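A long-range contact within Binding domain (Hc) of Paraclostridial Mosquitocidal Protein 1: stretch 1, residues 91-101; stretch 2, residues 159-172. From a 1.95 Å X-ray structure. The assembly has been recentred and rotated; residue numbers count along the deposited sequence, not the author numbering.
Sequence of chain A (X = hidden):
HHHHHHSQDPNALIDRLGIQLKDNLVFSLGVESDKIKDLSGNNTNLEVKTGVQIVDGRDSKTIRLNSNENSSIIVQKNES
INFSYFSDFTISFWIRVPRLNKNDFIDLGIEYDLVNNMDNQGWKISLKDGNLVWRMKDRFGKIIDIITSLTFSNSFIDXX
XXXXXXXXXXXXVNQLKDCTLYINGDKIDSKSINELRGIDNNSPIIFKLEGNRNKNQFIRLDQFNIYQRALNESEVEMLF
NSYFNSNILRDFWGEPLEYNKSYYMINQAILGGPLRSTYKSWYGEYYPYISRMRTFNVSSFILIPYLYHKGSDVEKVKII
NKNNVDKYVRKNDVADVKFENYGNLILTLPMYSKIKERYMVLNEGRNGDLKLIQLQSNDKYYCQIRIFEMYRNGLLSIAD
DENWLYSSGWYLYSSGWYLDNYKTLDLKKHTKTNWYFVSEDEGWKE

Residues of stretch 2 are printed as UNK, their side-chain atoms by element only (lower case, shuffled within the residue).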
ATOM      1  N   ILE A  91     -14.246  -9.166  10.390  1.00 24.32           N
ATOM      2  CA  ILE A  91     -13.875  -9.263   9.013  1.00 24.06           C
ATOM      3  C   ILE A  91     -12.568  -8.472   8.839  1.00 23.67           C
ATOM      4  O   ILE A  91     -12.497  -7.316   9.249  1.00 23.61           O
ATOM      5  CB  ILE A  91     -15.009  -8.738   8.106  1.00 24.47           C
ATOM      6  CG1 ILE A  91     -16.225  -9.670   8.130  1.00 25.04           C
ATOM      7  CG2 ILE A  91     -14.512  -8.517   6.679  1.00 26.14           C
ATOM      8  CD1 ILE A  91     -17.436  -9.147   7.381  1.00 24.42           C
ATOM      9  N   SER A  92     -11.562  -9.099   8.221  1.00 22.00           N
ATOM     10  CA  SER A  92     -10.315  -8.417   7.812  1.00 22.40           C
ATOM     11  C   SER A  92      -9.964  -8.772   6.362  1.00 22.48           C
ATOM     12  O   SER A  92     -10.372  -9.806   5.842  1.00 24.10           O
ATOM     13  CB  SER A  92      -9.169  -8.696   8.759  1.00 21.52           C
ATOM     14  OG  SER A  92      -8.696 -10.035   8.689  1.00 22.75           O
ATOM     15  N   PHE A  93      -9.244  -7.867   5.696  1.00 21.55           N
ATOM     16  CA  PHE A  93      -8.808  -8.101   4.326  1.00 20.65           C
ATOM     17  C   PHE A  93      -7.799  -7.037   3.887  1.00 21.03           C
ATOM     18  O   PHE A  93      -7.816  -5.843   4.338  1.00 20.27           O
ATOM     19  CB  PHE A  93      -9.999  -8.112   3.356  1.00 21.14           C
ATOM     20  CG  PHE A  93     -10.862  -6.872   3.354  1.00 20.97           C
ATOM     21  CD1 PHE A  93     -11.903  -6.730   4.258  1.00 22.65           C
ATOM     22  CD2 PHE A  93     -10.661  -5.869   2.426  1.00 22.12           C
ATOM     23  CE1 PHE A  93     -12.696  -5.596   4.266  1.00 22.25           C
ATOM     24  CE2 PHE A  93     -11.479  -4.752   2.407  1.00 24.32           C
ATOM     25  CZ  PHE A  93     -12.483  -4.608   3.338  1.00 23.64           C
ATOM     26  N   TRP A  94      -6.925  -7.481   2.975  1.00 21.38           N
ATOM     27  CA  TRP A  94      -6.076  -6.599   2.204  1.00 21.24           C
ATOM     28  C   TRP A  94      -6.832  -6.215   0.939  1.00 22.50           C
ATOM     29  O   TRP A  94      -7.396  -7.095   0.276  1.00 22.84           O
ATOM     30  CB  TRP A  94      -4.758  -7.287   1.864  1.00 22.09           C
ATOM     31  CG  TRP A  94      -3.783  -7.314   2.996  1.00 22.41           C
ATOM     32  CD1 TRP A  94      -3.482  -8.367   3.809  1.00 23.10           C
ATOM     33  CD2 TRP A  94      -2.962  -6.218   3.435  1.00 23.48           C
ATOM     34  NE1 TRP A  94      -2.517  -8.010   4.712  1.00 22.47           N
ATOM     35  CE2 TRP A  94      -2.171  -6.700   4.501  1.00 23.57           C
ATOM     36  CE3 TRP A  94      -2.798  -4.890   3.015  1.00 23.12           C
ATOM     37  CZ2 TRP A  94      -1.262  -5.883   5.170  1.00 23.54           C
ATOM     38  CZ3 TRP A  94      -1.878  -4.093   3.664  1.00 22.08           C
ATOM     39  CH2 TRP A  94      -1.121  -4.588   4.724  1.00 23.05           C
ATOM     40  N   ILE A  95      -6.815  -4.920   0.618  1.00 22.11           N
ATOM     41  CA  ILE A  95      -7.447  -4.395  -0.564  1.00 23.18           C
ATOM     42  C   ILE A  95      -6.494  -3.424  -1.262  1.00 22.87           C
ATOM     43  O   ILE A  95      -5.764  -2.656  -0.620  1.00 22.83           O
ATOM     44  CB  ILE A  95      -8.799  -3.734  -0.231  1.00 23.61           C
ATOM     45  CG1 ILE A  95      -9.675  -3.643  -1.484  1.00 25.92           C
ATOM     46  CG2 ILE A  95      -8.623  -2.385   0.445  1.00 23.13           C
ATOM     47  CD1 ILE A  95     -11.073  -3.104  -1.219  1.00 27.77           C
ATOM     48  N   ARG A  96      -6.501  -3.481  -2.592  1.00 22.02           N
ATOM     49  CA  ARG A  96      -5.832  -2.507  -3.412  1.00 22.34           C
ATOM     50  C   ARG A  96      -6.839  -2.006  -4.445  1.00 21.97           C
ATOM     51  O   ARG A  96      -7.244  -2.762  -5.333  1.00 21.95           O
ATOM     52  CB  ARG A  96      -4.589  -3.113  -4.067  1.00 22.71           C
ATOM     53  CG  ARG A  96      -3.656  -2.092  -4.703  1.00 22.95           C
ATOM     54  CD  ARG A  96      -2.456  -2.754  -5.340  1.00 23.65           C
ATOM     55  NE  ARG A  96      -1.590  -1.823  -6.053  1.00 24.39           N
ATOM     56  CZ  ARG A  96      -0.542  -2.186  -6.788  1.00 23.84           C
ATOM     57  NH1 ARG A  96      -0.324  -3.463  -7.046  1.00 23.72           N
ATOM     58  NH2 ARG A  96       0.276  -1.276  -7.286  1.00 23.57           N
ATOM     59  N   VAL A  97      -7.262  -0.757  -4.264  1.00 20.90           N
ATOM     60  CA  VAL A  97      -8.204  -0.069  -5.103  1.00 22.15           C
ATOM     61  C   VAL A  97      -7.472   0.938  -5.972  1.00 22.93           C
ATOM     62  O   VAL A  97      -6.695   1.734  -5.443  1.00 24.62           O
ATOM     63  CB  VAL A  97      -9.253   0.654  -4.248  1.00 22.13           C
ATOM     64  CG1 VAL A  97     -10.262   1.404  -5.105  1.00 21.33           C
ATOM     65  CG2 VAL A  97      -9.934  -0.303  -3.276  1.00 22.74           C
ATOM     66  N   PRO A  98      -7.733   0.989  -7.303  1.00 26.59           N
ATOM     67  CA  PRO A  98      -7.018   1.909  -8.191  1.00 25.60           C
ATOM     68  C   PRO A  98      -7.129   3.366  -7.722  1.00 26.09           C
ATOM     69  O   PRO A  98      -8.127   3.754  -7.124  1.00 26.27           O
ATOM     70  CB  PRO A  98      -7.695   1.699  -9.554  1.00 25.35           C
ATOM     71  CG  PRO A  98      -8.164   0.264  -9.470  1.00 25.30           C
ATOM     72  CD  PRO A  98      -8.682   0.145  -8.049  1.00 26.27           C
ATOM     73  N   ARG A  99      -6.089   4.144  -8.004  1.00 24.92           N
ATOM     74  CA  ARG A  99      -6.053   5.543  -7.667  1.00 28.27           C
ATOM     75  C   ARG A  99      -7.177   6.275  -8.394  1.00 28.05           C
ATOM     76  O   ARG A  99      -7.368   6.137  -9.600  1.00 31.37           O
ATOM     77  CB  ARG A  99      -4.738   6.220  -8.055  1.00 27.84           C
ATOM     78  CG  ARG A  99      -4.546   7.545  -7.334  1.00 28.38           C
ATOM     79  CD  ARG A  99      -3.875   8.566  -8.214  1.00 30.69           C
ATOM     80  NE  ARG A  99      -4.734   8.938  -9.321  1.00 30.75           N
ATOM     81  CZ  ARG A  99      -4.393   8.831 -10.592  1.00 29.99           C
ATOM     82  NH1 ARG A  99      -3.167   8.466 -10.914  1.00 28.83           N
ATOM     83  NH2 ARG A  99      -5.280   9.088 -11.535  1.00 30.65           N
ATOM     84  N   LEU A 100      -7.890   7.068  -7.608  1.00 28.19           N
ATOM     85  CA  LEU A 100      -8.963   7.904  -8.061  1.00 31.33           C
ATOM     86  C   LEU A 100      -8.638   8.564  -9.403  1.00 29.68           C
ATOM     87  O   LEU A 100      -7.646   9.295  -9.528  1.00 30.26           O
ATOM     88  CB  LEU A 100      -9.170   8.989  -7.009  1.00 33.39           C
ATOM     89  CG  LEU A 100     -10.435   9.812  -7.211  1.00 39.58           C
ATOM     90  CD1 LEU A 100     -11.666   8.920  -7.078  1.00 39.91           C
ATOM     91  CD2 LEU A 100     -10.465  10.986  -6.241  1.00 37.96           C
ATOM     92  N   ASN A 101      -9.520   8.369 -10.373  1.00 29.46           N
ATOM     93  CA  ASN A 101      -9.311   8.854 -11.723  1.00 32.02           C
ATOM     94  C   ASN A 101     -10.640   9.404 -12.258  1.00 33.16           C
ATOM     95  O   ASN A 101     -11.681   9.259 -11.608  1.00 30.02           O
ATOM     96  CB  ASN A 101      -8.695   7.761 -12.605  1.00 34.09           C
ATOM     97  CG  ASN A 101      -9.513   6.492 -12.651  1.00 35.85           C
ATOM     98  OD1 ASN A 101     -10.408   6.387 -13.480  1.00 36.67           O
ATOM     99  ND2 ASN A 101      -9.217   5.527 -11.776  1.00 35.58           N
ATOM    100  N   UNK A 159      -3.588   6.351   4.351  1.00 31.44           N
ATOM    101  CA  UNK A 159      -4.895   5.695   4.602  1.00 30.27           C
ATOM    102  C   UNK A 159      -5.921   5.774   3.460  1.00 27.23           C
ATOM    103  O   UNK A 159      -6.768   4.903   3.412  1.00 28.77           O
ATOM    104  n   UNK A 159      -3.636   5.331   9.832  1.00 36.64           N
ATOM    105  c   UNK A 159      -5.050   5.006   9.555  1.00 34.91           C
ATOM    106  c   UNK A 159      -5.493   6.218   5.908  1.00 31.12           C
ATOM    107  c   UNK A 159      -4.978   5.458   7.118  1.00 32.76           C
ATOM    108  c   UNK A 159      -5.595   5.846   8.417  1.00 33.76           C
ATOM    109  N   UNK A 160      -5.868   6.766   2.566  1.00 25.38           N
ATOM    110  CA  UNK A 160      -6.921   6.936   1.548  1.00 25.77           C
ATOM    111  C   UNK A 160      -7.054   5.646   0.721  1.00 24.11           C
ATOM    112  O   UNK A 160      -6.050   5.049   0.326  1.00 22.93           O
ATOM    113  c   UNK A 160      -9.648   9.314  -2.080  1.00 31.45           C
ATOM    114  c   UNK A 160      -8.632   8.470  -2.489  1.00 31.69           C
ATOM    115  c   UNK A 160      -8.685   9.400   0.107  1.00 29.47           C
ATOM    116  c   UNK A 160      -7.655   8.093  -1.585  1.00 30.36           C
ATOM    117  o   UNK A 160     -10.612   9.670  -2.969  1.00 32.88           O
ATOM    118  c   UNK A 160      -9.674   9.783  -0.781  1.00 30.62           C
ATOM    119  c   UNK A 160      -6.586   8.154   0.686  1.00 27.76           C
ATOM    120  c   UNK A 160      -7.659   8.560  -0.284  1.00 28.49           C
ATOM    121  N   UNK A 161      -8.296   5.227   0.448  1.00 25.16           N
ATOM    122  CA  UNK A 161      -8.572   3.896  -0.154  1.00 23.78           C
ATOM    123  C   UNK A 161      -8.245   3.884  -1.657  1.00 23.92           C
ATOM    124  O   UNK A 161      -7.531   2.986  -2.123  1.00 22.97           O
ATOM    125  c   UNK A 161      -9.393   2.420   2.376  1.00 26.71           C
ATOM    126  c   UNK A 161     -10.322   3.337   1.614  1.00 25.78           C
ATOM    127  c   UNK A 161     -10.027   3.459   0.119  1.00 24.54           C
ATOM    128  c   UNK A 161     -10.380   2.176  -0.632  1.00 24.63           C
ATOM    129  N   UNK A 162      -8.802   4.834  -2.422  1.00 22.82           N
ATOM    130  CA  UNK A 162      -8.617   4.876  -3.859  1.00 24.74           C
ATOM    131  C   UNK A 162      -7.283   5.555  -4.195  1.00 25.56           C
ATOM    132  O   UNK A 162      -7.257   6.661  -4.737  1.00 25.57           O
ATOM    133  c   UNK A 162      -9.789   5.545  -4.535  1.00 25.43           C
ATOM    134  o   UNK A 162     -10.954   4.764  -4.327  1.00 27.47           O
ATOM    135  N   UNK A 163      -6.195   4.850  -3.868  1.00 25.96           N
ATOM    136  CA  UNK A 163      -4.824   5.344  -3.893  1.00 23.62           C
ATOM    137  C   UNK A 163      -3.904   4.426  -4.712  1.00 23.55           C
ATOM    138  O   UNK A 163      -2.744   4.801  -4.992  1.00 24.22           O
ATOM    139  c   UNK A 163      -4.313   5.408  -2.491  1.00 23.62           C
ATOM    140  o   UNK A 163      -4.296   4.110  -1.929  1.00 23.38           O
ATOM    141  N   UNK A 164      -4.384   3.208  -5.001  1.00 21.49           N
ATOM    142  CA  UNK A 164      -3.619   2.107  -5.596  1.00 21.60           C
ATOM    143  C   UNK A 164      -2.558   1.545  -4.641  1.00 20.45           C
ATOM    144  O   UNK A 164      -1.701   0.749  -5.073  1.00 20.26           O
ATOM    145  c   UNK A 164      -2.723   1.290  -7.810  1.00 21.98           C
ATOM    146  o   UNK A 164      -3.560   0.394  -7.853  1.00 24.04           O
ATOM    147  n   UNK A 164      -1.607   1.265  -8.525  1.00 19.99           N
ATOM    148  c   UNK A 164      -2.938   2.485  -6.908  1.00 22.44           C
ATOM    149  N   UNK A 165      -2.640   1.896  -3.353  1.00 20.72           N
ATOM    150  CA  UNK A 165      -1.738   1.385  -2.317  1.00 20.50           C
ATOM    151  C   UNK A 165      -2.472   0.297  -1.526  1.00 21.17           C
ATOM    152  O   UNK A 165      -3.629   0.450  -1.187  1.00 22.06           O
ATOM    153  c   UNK A 165      -0.388   4.920  -1.477  1.00 19.11           C
ATOM    154  c   UNK A 165      -1.237   2.527  -1.409  1.00 20.48           C
ATOM    155  c   UNK A 165      -0.353   1.990  -0.286  1.00 20.96           C
ATOM    156  c   UNK A 165      -0.510   3.610  -2.201  1.00 20.42           C
ATOM    157  N   UNK A 166      -1.777  -0.802  -1.221  1.00 21.69           N
ATOM    158  CA  UNK A 166      -2.336  -1.892  -0.375  1.00 21.17           C
ATOM    159  C   UNK A 166      -2.731  -1.356   1.007  1.00 20.65           C
ATOM    160  O   UNK A 166      -1.885  -0.818   1.718  1.00 21.19           O
ATOM    161  c   UNK A 166      -1.332  -3.039  -0.234  1.00 20.29           C
ATOM    162  c   UNK A 166      -0.358  -4.047  -2.391  1.00 21.12           C
ATOM    163  c   UNK A 166      -1.849  -5.637  -2.878  1.00 21.02           C
ATOM    164  c   UNK A 166      -3.736  -7.067  -2.829  1.00 21.77           C
ATOM    165  n   UNK A 166      -0.678  -5.043  -3.273  1.00 21.64           N
ATOM    166  c   UNK A 166      -1.306  -3.963  -1.414  1.00 21.45           C
ATOM    167  c   UNK A 166      -2.281  -4.980  -1.710  1.00 20.94           C
ATOM    168  c   UNK A 166      -2.569  -6.680  -3.453  1.00 21.71           C
ATOM    169  c   UNK A 166      -4.177  -6.441  -1.662  1.00 21.63           C
ATOM    170  c   UNK A 166      -3.463  -5.405  -1.093  1.00 21.49           C
ATOM    171  N   UNK A 167      -4.004  -1.537   1.368  1.00 19.77           N
ATOM    172  CA  UNK A 167      -4.558  -1.149   2.660  1.00 21.22           C
ATOM    173  C   UNK A 167      -5.130  -2.387   3.360  1.00 21.51           C
ATOM    174  O   UNK A 167      -5.773  -3.227   2.725  1.00 22.54           O
ATOM    175  c   UNK A 167      -5.401   1.112   1.735  1.00 23.72           C
ATOM    176  c   UNK A 167      -4.288   1.940   2.339  1.00 24.03           C
ATOM    177  n   UNK A 167      -4.265   3.253   1.709  1.00 24.90           N
ATOM    178  n   UNK A 167      -3.378   5.217   0.976  1.00 26.03           N
ATOM    179  c   UNK A 167      -5.717  -0.159   2.509  1.00 22.76           C
ATOM    180  c   UNK A 167      -3.220   4.078   1.633  1.00 26.09           C
ATOM    181  n   UNK A 167      -2.052   3.782   2.194  1.00 23.52           N
ATOM    182  N   UNK A 168      -4.927  -2.467   4.674  1.00 22.19           N
ATOM    183  CA  UNK A 168      -5.471  -3.546   5.454  1.00 23.07           C
ATOM    184  C   UNK A 168      -6.675  -3.003   6.197  1.00 21.42           C
ATOM    185  O   UNK A 168      -6.550  -2.004   6.910  1.00 21.08           O
ATOM    186  n   UNK A 168      -5.590  -5.327   8.338  1.00 23.59           N
ATOM    187  n   UNK A 168      -5.800  -7.341   7.628  1.00 23.66           N
ATOM    188  c   UNK A 168      -5.011  -5.363   7.095  1.00 23.12           C
ATOM    189  c   UNK A 168      -6.036  -6.529   8.652  1.00 23.17           C
ATOM    190  c   UNK A 168      -5.140  -6.634   6.658  1.00 23.57           C
ATOM    191  c   UNK A 168      -4.462  -4.145   6.436  1.00 23.11           C
ATOM    192  N   UNK A 169      -7.815  -3.666   6.007  1.00 21.18           N
ATOM    193  CA  UNK A 169      -9.081  -3.228   6.611  1.00 21.45           C
ATOM    194  C   UNK A 169      -9.488  -4.266   7.645  1.00 21.18           C
ATOM    195  O   UNK A 169      -9.415  -5.476   7.353  1.00 20.45           O
ATOM    196  c   UNK A 169     -11.445  -2.485   6.174  1.00 23.29           C
ATOM    197  c   UNK A 169      -9.276  -0.833   4.733  1.00 26.80           C
ATOM    198  c   UNK A 169     -10.181  -3.066   5.550  1.00 23.88           C
ATOM    199  c   UNK A 169      -9.702  -2.233   4.358  1.00 24.48           C
ATOM    200  N   UNK A 170      -9.908  -3.787   8.823  1.00 21.00           N
ATOM    201  CA  UNK A 170     -10.476  -4.631   9.843  1.00 22.47           C
ATOM    202  C   UNK A 170     -11.802  -4.009  10.297  1.00 23.39           C
ATOM    203  O   UNK A 170     -11.870  -2.818  10.555  1.00 22.92           O
ATOM    204  c   UNK A 170     -10.064  -5.888  12.016  1.00 22.76           C
ATOM    205  c   UNK A 170      -9.534  -4.847  11.043  1.00 22.48           C
ATOM    206  o   UNK A 170      -8.224  -5.244  10.632  1.00 21.41           O
ATOM    207  N   UNK A 171     -12.837  -4.852  10.408  1.00 22.64           N
ATOM    208  CA  UNK A 171     -14.166  -4.468  10.906  1.00 24.29           C
ATOM    209  C   UNK A 171     -14.525  -5.465  12.021  1.00 24.56           C
ATOM    210  O   UNK A 171     -14.570  -6.665  11.777  1.00 25.52           O
ATOM    211  c   UNK A 171     -16.627  -4.250  10.242  1.00 25.11           C
ATOM    212  c   UNK A 171     -15.205  -4.491   9.758  1.00 24.66           C
ATOM    213  c   UNK A 171     -14.856  -3.519   8.634  1.00 23.99           C
ATOM    214  c   UNK A 171     -15.498  -3.900   7.335  1.00 25.12           C
ATOM    215  N   UNK A 172     -14.736  -4.969  13.238  1.00 23.35           N
ATOM    216  CA  UNK A 172     -15.093  -5.803  14.364  1.00 23.73           C
ATOM    217  C   UNK A 172     -16.553  -5.494  14.725  1.00 26.15           C
ATOM    218  O   UNK A 172     -16.980  -4.322  14.726  1.00 23.08           O
ATOM    219  c   UNK A 172     -14.103  -5.623  15.527  1.00 23.20           C
ATOM    220  c   UNK A 172     -12.658  -5.825  15.117  1.00 24.27           C
ATOM    221  o   UNK A 172     -14.237  -4.313  16.077  1.00 23.79           O
TER
HETATM  222  O   HOH W   1      -6.643 -10.096   6.739  1.00 20.63           O
HETATM  223  O   HOH W   2      -6.200   0.521  -1.914  1.00 28.58           O

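Position 159 carries four carbons in a row ending in a nitrogen, too far off to touch stretch 1: Lys 159. At 160, one carbon leads to a six-carbon ring bearing an oxygen, which lies 3.5 Å from Leu 100 CD2: Tyr 160, through its OH.

Position 161 has four carbons forked at the first, with one arm two carbons long, the pattern of isoleucine. Ile 161 CG2 packs 3.7 Å from Val 97 CG2. Positions 162 and 163 each hold one carbon and one oxygen, hence Ser 162 and Ser 163. Ser 162 OG is 3.5 Å from Val 97 CG1, and Ser 162 O accepts a bond from Leu 100 N at 3.0 Å. Ser 163 points its CB away from stretch 1.

Position 164 shows two carbons, the second carrying one oxygen and one nitrogen: a carboxamide, so Asn 164. Its backbone bonds stretch 1 twice: N donates to Val 97 O (2.8 Å), and O accepts from Arg 96 NE (2.8 Å). The next site, 165, repeats the forked four-carbon pattern but directs its CB away, 6.2 Å from Arg 96 CG; it is Ile 165.

At 166, one carbon precedes fused five- and six-membered rings of eight carbons and one nitrogen: Trp 166. Arg 96 CB sits 3.8 Å from the centroid of the six-membered ring of Trp 166, 10° off its normal, so the arginine's aliphatic part covers a ring face. Position 167 has three carbons, a nitrogen, then a carbon with two more nitrogens: Arg 167. Its CB lies 4.2 Å from Ile 95 CG2, while its NE and NH2 both donate to Tyr 160 O, at 2.9 and 2.8 Å.

At 168, one carbon leads to a five-membered ring of three carbons and two nitrogens: His 168. Its CB lies 3.6 Å from the centroid of the Trp 94 six-membered ring, and its ring meets the five-membered ring edge-to-face, planes at 65°. A water joins His 168 NE2 (3.0 Å) to Ser 92 OG (2.8 Å). Position 169 is again forked, with four carbons: Ile 169, whose CB stands over the Phe 93 ring, 3.8 Å from its centroid. At 170, one carbon bears an oxygen and a carbon: Thr 170, with OG1 4.0 Å from Ser 92 CB. Four forked carbons at 171 give Ile 171, its CD1 4.5 Å from Phe 93 CE1 at the ring edge. Position 172 matches 170 in composition, Thr 172, and makes no contact.

The contact works as an antiparallel ladder, axes at 173°. Ile 91, Phe 93 and Ile 95 exchange paired N-H...O bonds of 2.7 to 2.9 Å with Ile 171, Ile 169 and Arg 167. Beyond the Ile 95 and Arg 167 pair, a water accepts from Val 97 N (2.9 Å) and lies within hydrogen-bonding distance of Ile 165 O (2.7 Å) and Ile 161 O (2.8 Å), linking the two backbones.

Stretch 2 (159-172) KYISSNIWRHITIT
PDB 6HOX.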